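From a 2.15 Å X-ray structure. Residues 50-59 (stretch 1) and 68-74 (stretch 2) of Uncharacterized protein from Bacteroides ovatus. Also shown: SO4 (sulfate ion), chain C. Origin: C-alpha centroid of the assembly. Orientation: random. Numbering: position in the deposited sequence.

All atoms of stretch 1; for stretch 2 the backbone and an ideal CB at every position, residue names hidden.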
# COMPACT_ATOMS: atom_id res chain seq x y z
N SER A 50 18.25 -20.05 4.18
CA SER A 50 18.06 -20.71 5.47
C SER A 50 17.82 -19.71 6.57
O SER A 50 18.72 -18.92 6.86
CB SER A 50 19.29 -21.55 5.83
OG SER A 50 19.56 -22.53 4.85
N ARG A 51 16.63 -19.75 7.20
CA ARG A 51 16.33 -18.88 8.33
C ARG A 51 16.51 -19.67 9.61
O ARG A 51 16.03 -20.79 9.71
CB ARG A 51 14.90 -18.36 8.25
CG ARG A 51 14.59 -17.26 9.26
CD ARG A 51 13.12 -16.93 9.24
NE ARG A 51 12.36 -17.98 9.92
CZ ARG A 51 11.05 -18.19 9.78
NH1 ARG A 51 10.46 -19.18 10.43
NH2 ARG A 51 10.32 -17.41 8.99
N THR A 52 17.23 -19.09 10.57
CA THR A 52 17.43 -19.71 11.87
C THR A 52 17.36 -18.63 12.93
O THR A 52 17.69 -17.47 12.63
CB THR A 52 18.76 -20.48 11.96
OG1 THR A 52 19.84 -19.57 11.73
CG2 THR A 52 18.84 -21.66 10.99
N PRO A 53 16.95 -18.97 14.16
CA PRO A 53 16.98 -17.95 15.23
C PRO A 53 18.43 -17.56 15.53
O PRO A 53 19.31 -18.43 15.51
CB PRO A 53 16.32 -18.65 16.43
CG PRO A 53 15.80 -19.94 15.93
CD PRO A 53 16.54 -20.28 14.69
N ASP A 54 18.67 -16.27 15.77
CA ASP A 54 19.99 -15.78 16.11
C ASP A 54 19.94 -15.26 17.54
O ASP A 54 19.37 -14.20 17.82
CB ASP A 54 20.48 -14.71 15.12
CG ASP A 54 21.98 -14.43 15.19
OD1 ASP A 54 22.61 -14.88 16.17
OD2 ASP A 54 22.50 -13.74 14.30
N ASP A 55 20.51 -16.04 18.46
CA ASP A 55 20.55 -15.72 19.89
C ASP A 55 21.49 -14.54 20.20
O ASP A 55 21.37 -13.93 21.26
CB ASP A 55 20.97 -16.95 20.71
CG ASP A 55 20.02 -18.13 20.58
OD1 ASP A 55 19.97 -18.73 19.48
OD2 ASP A 55 19.36 -18.48 21.59
N ASN A 56 22.42 -14.21 19.27
CA ASN A 56 23.37 -13.11 19.45
C ASN A 56 22.76 -11.75 19.11
O ASN A 56 23.31 -10.73 19.52
CB ASN A 56 24.62 -13.35 18.59
CG ASN A 56 25.32 -14.65 18.91
OD1 ASN A 56 25.14 -15.24 19.98
ND2 ASN A 56 26.10 -15.16 17.96
N LEU A 57 21.63 -11.72 18.39
CA LEU A 57 20.96 -10.46 18.05
C LEU A 57 20.14 -9.92 19.22
O LEU A 57 19.69 -10.71 20.06
CB LEU A 57 20.02 -10.66 16.84
CG LEU A 57 20.69 -10.91 15.51
CD1 LEU A 57 19.65 -11.16 14.42
CD2 LEU A 57 21.60 -9.75 15.12
N PRO A 58 19.86 -8.59 19.27
CA PRO A 58 19.00 -8.07 20.35
C PRO A 58 17.58 -8.64 20.26
O PRO A 58 17.03 -8.78 19.16
CB PRO A 58 19.00 -6.55 20.15
CG PRO A 58 19.77 -6.27 18.95
CD PRO A 58 20.29 -7.53 18.34
N HIS A 59 16.98 -8.96 21.42
CA HIS A 59 15.63 -9.49 21.46
C HIS A 59 14.63 -8.39 21.16
O HIS A 59 14.92 -7.21 21.34
CB HIS A 59 15.31 -10.12 22.83
CG HIS A 59 16.22 -11.25 23.20
ND1 HIS A 59 16.49 -11.55 24.53
CD2 HIS A 59 16.93 -12.08 22.41
CE1 HIS A 59 17.32 -12.58 24.50
NE2 HIS A 59 17.62 -12.93 23.24
N UNK A 68 10.77 -11.94 22.02
CA UNK A 68 11.02 -12.79 20.86
C UNK A 68 12.49 -12.70 20.43
O UNK A 68 13.03 -11.59 20.39
CB UNK A 68 10.10 -12.39 19.70
N UNK A 69 13.12 -13.84 20.09
CA UNK A 69 14.50 -13.84 19.58
C UNK A 69 14.41 -13.57 18.06
O UNK A 69 13.52 -14.10 17.38
CB UNK A 69 15.21 -15.16 19.88
N UNK A 70 15.29 -12.71 17.55
CA UNK A 70 15.30 -12.34 16.14
C UNK A 70 16.01 -13.42 15.30
O UNK A 70 16.66 -14.31 15.86
CB UNK A 70 15.98 -10.98 15.95
N UNK A 71 15.86 -13.36 13.97
CA UNK A 71 16.45 -14.35 13.07
C UNK A 71 17.54 -13.79 12.17
O UNK A 71 17.60 -12.59 11.91
CB UNK A 71 15.35 -14.97 12.20
N UNK A 72 18.36 -14.71 11.65
CA UNK A 72 19.36 -14.45 10.62
C UNK A 72 18.93 -15.27 9.41
O UNK A 72 18.31 -16.32 9.60
CB UNK A 72 20.77 -14.81 11.08
N UNK A 73 19.22 -14.80 8.19
CA UNK A 73 18.88 -15.55 6.99
C UNK A 73 20.13 -15.68 6.14
O UNK A 73 20.64 -14.67 5.67
CB UNK A 73 17.75 -14.88 6.21
N UNK A 74 20.61 -16.91 5.91
CA UNK A 74 21.77 -17.13 5.05
C UNK A 74 21.24 -17.34 3.63
O UNK A 74 20.47 -18.26 3.42
CB UNK A 74 22.61 -18.32 5.52
S SO4 C . 26.30 -14.33 14.80
O1 SO4 C . 27.37 -13.97 15.72
O2 SO4 C . 25.42 -13.19 14.63
O3 SO4 C . 26.90 -14.70 13.52
O4 SO4 C . 25.55 -15.46 15.33

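At position 68 the CA-to-CB bond points away from stretch 1, and nothing of that stretch lies within 5.5 Å of the ideal CB. The extended backbone suits many residues, and stretch 1 does not choose among them. The deposited residue is Tyr68, whose backbone O lies 3.5 Å from His59 CA.

Position 69 points sideways into a gap lined by Pro53, the Asp54 carbonyl and the His59 ring; the ideal CB is 4.3 Å from His59 CD2. A compact apolar side chain, valine or isoleucine for instance, would fill it well. Val69 does so: CG1 packs on Pro53 CB at 3.8 Å, while CG2 lies 3.3 Å from Asp54 O and 3.9 Å from His59 CD2.

At position 70 the backbone O accepts a hydrogen bond from Asp54 N (2.8 Å), which any residue could supply. The ideal CB lies 4.0 Å from both Leu57 CD1 and Pro58 O, so a modest apolar group or a polar one would be plausible. Asp70 is found. Its OD1 accepts a hydrogen bond from the backbone N of position 71 (2.7 Å), and one water donates to both its OD2 and Pro58 O, reconciling two acceptors.

Position 71 pairs with Pro53, without backbone hydrogen bonds between them. Its ideal CB is 3.8 Å from Arg51 CG, and the guanidinium beyond favours a polar or acidic partner, though an aliphatic one could pack on the arginine methylenes. In Asn71, OD1 reaches Arg51 indirectly: a water donates to it (2.7 Å) and accepts from Arg51 NE (3.0 Å).

Position 72 is a hydrogen-bonded partner of Thr52: its N donates to Thr52 O (3.0 Å) and its O accepts from Thr52 N (3.1 Å). The ideal CB is 3.8 Å from Asp54 OD2, and a sulfate lies beyond, so a long basic side chain is attractive; threonine would also suit the strand. Lys72 runs past both neighbours, with CE 3.5 Å from Thr52 OG1 and CD 3.7 Å from Asp54 OD2. Its NZ donates to a water (3.0 Å) that in turn donates to Asp54 OD1 and sulfate O4, linking the charges indirectly.

Position 73 shares a sheet face with Arg51, whose aliphatic portion invites a beta-branched or other apolar residue. Ile73 answers with CG1 at 3.6 Å from Arg51 CG.

Position 74 pairs with Ser50 through two hydrogen bonds, Ser50 N to its O (3.0 Å) and its N to Ser50 O (2.9 Å). Small polar or beta-branched residues would suit; the deposited one is Val74.

Stretch 2 (68-74) YVDNKIV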
# COMPACT_ATOMS: atom_id res chain seq x y z
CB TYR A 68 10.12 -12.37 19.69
CG TYR A 68 8.64 -12.52 19.98
CD1 TYR A 68 7.94 -11.53 20.67
CD2 TYR A 68 7.94 -13.65 19.58
CE1 TYR A 68 6.58 -11.67 20.95
CE2 TYR A 68 6.58 -13.80 19.85
CZ TYR A 68 5.90 -12.80 20.54
OH TYR A 68 4.56 -12.92 20.83
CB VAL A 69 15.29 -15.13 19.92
CG1 VAL A 69 14.87 -16.30 19.05
CG2 VAL A 69 16.78 -14.91 19.78
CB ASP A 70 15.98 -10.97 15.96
CG ASP A 70 15.64 -10.22 14.69
OD1 ASP A 70 14.94 -10.80 13.82
OD2 ASP A 70 16.08 -9.07 14.55
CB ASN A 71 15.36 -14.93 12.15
CG ASN A 71 14.18 -15.50 12.90
OD1 ASN A 71 14.27 -16.57 13.51
ND2 ASN A 71 13.05 -14.82 12.87
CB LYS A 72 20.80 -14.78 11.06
CG LYS A 72 21.10 -16.26 11.29
CD LYS A 72 22.54 -16.45 11.77
CE LYS A 72 22.86 -17.90 12.01
NZ LYS A 72 24.28 -18.10 12.38
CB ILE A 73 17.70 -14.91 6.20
CG1 ILE A 73 16.39 -15.07 7.01
CG2 ILE A 73 17.55 -15.60 4.84
CD1 ILE A 73 15.17 -14.48 6.42
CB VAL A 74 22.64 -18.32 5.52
CG1 VAL A 74 23.79 -18.57 4.55
CG2 VAL A 74 23.17 -18.09 6.93
O HOH W 1 20.28 -19.07 9.06
O HOH W 2 21.55 -20.74 2.96
O HOH W 3 13.86 -18.96 12.32
O HOH W 4 23.61 -17.65 15.29
O HOH W 5 17.30 -8.08 16.74
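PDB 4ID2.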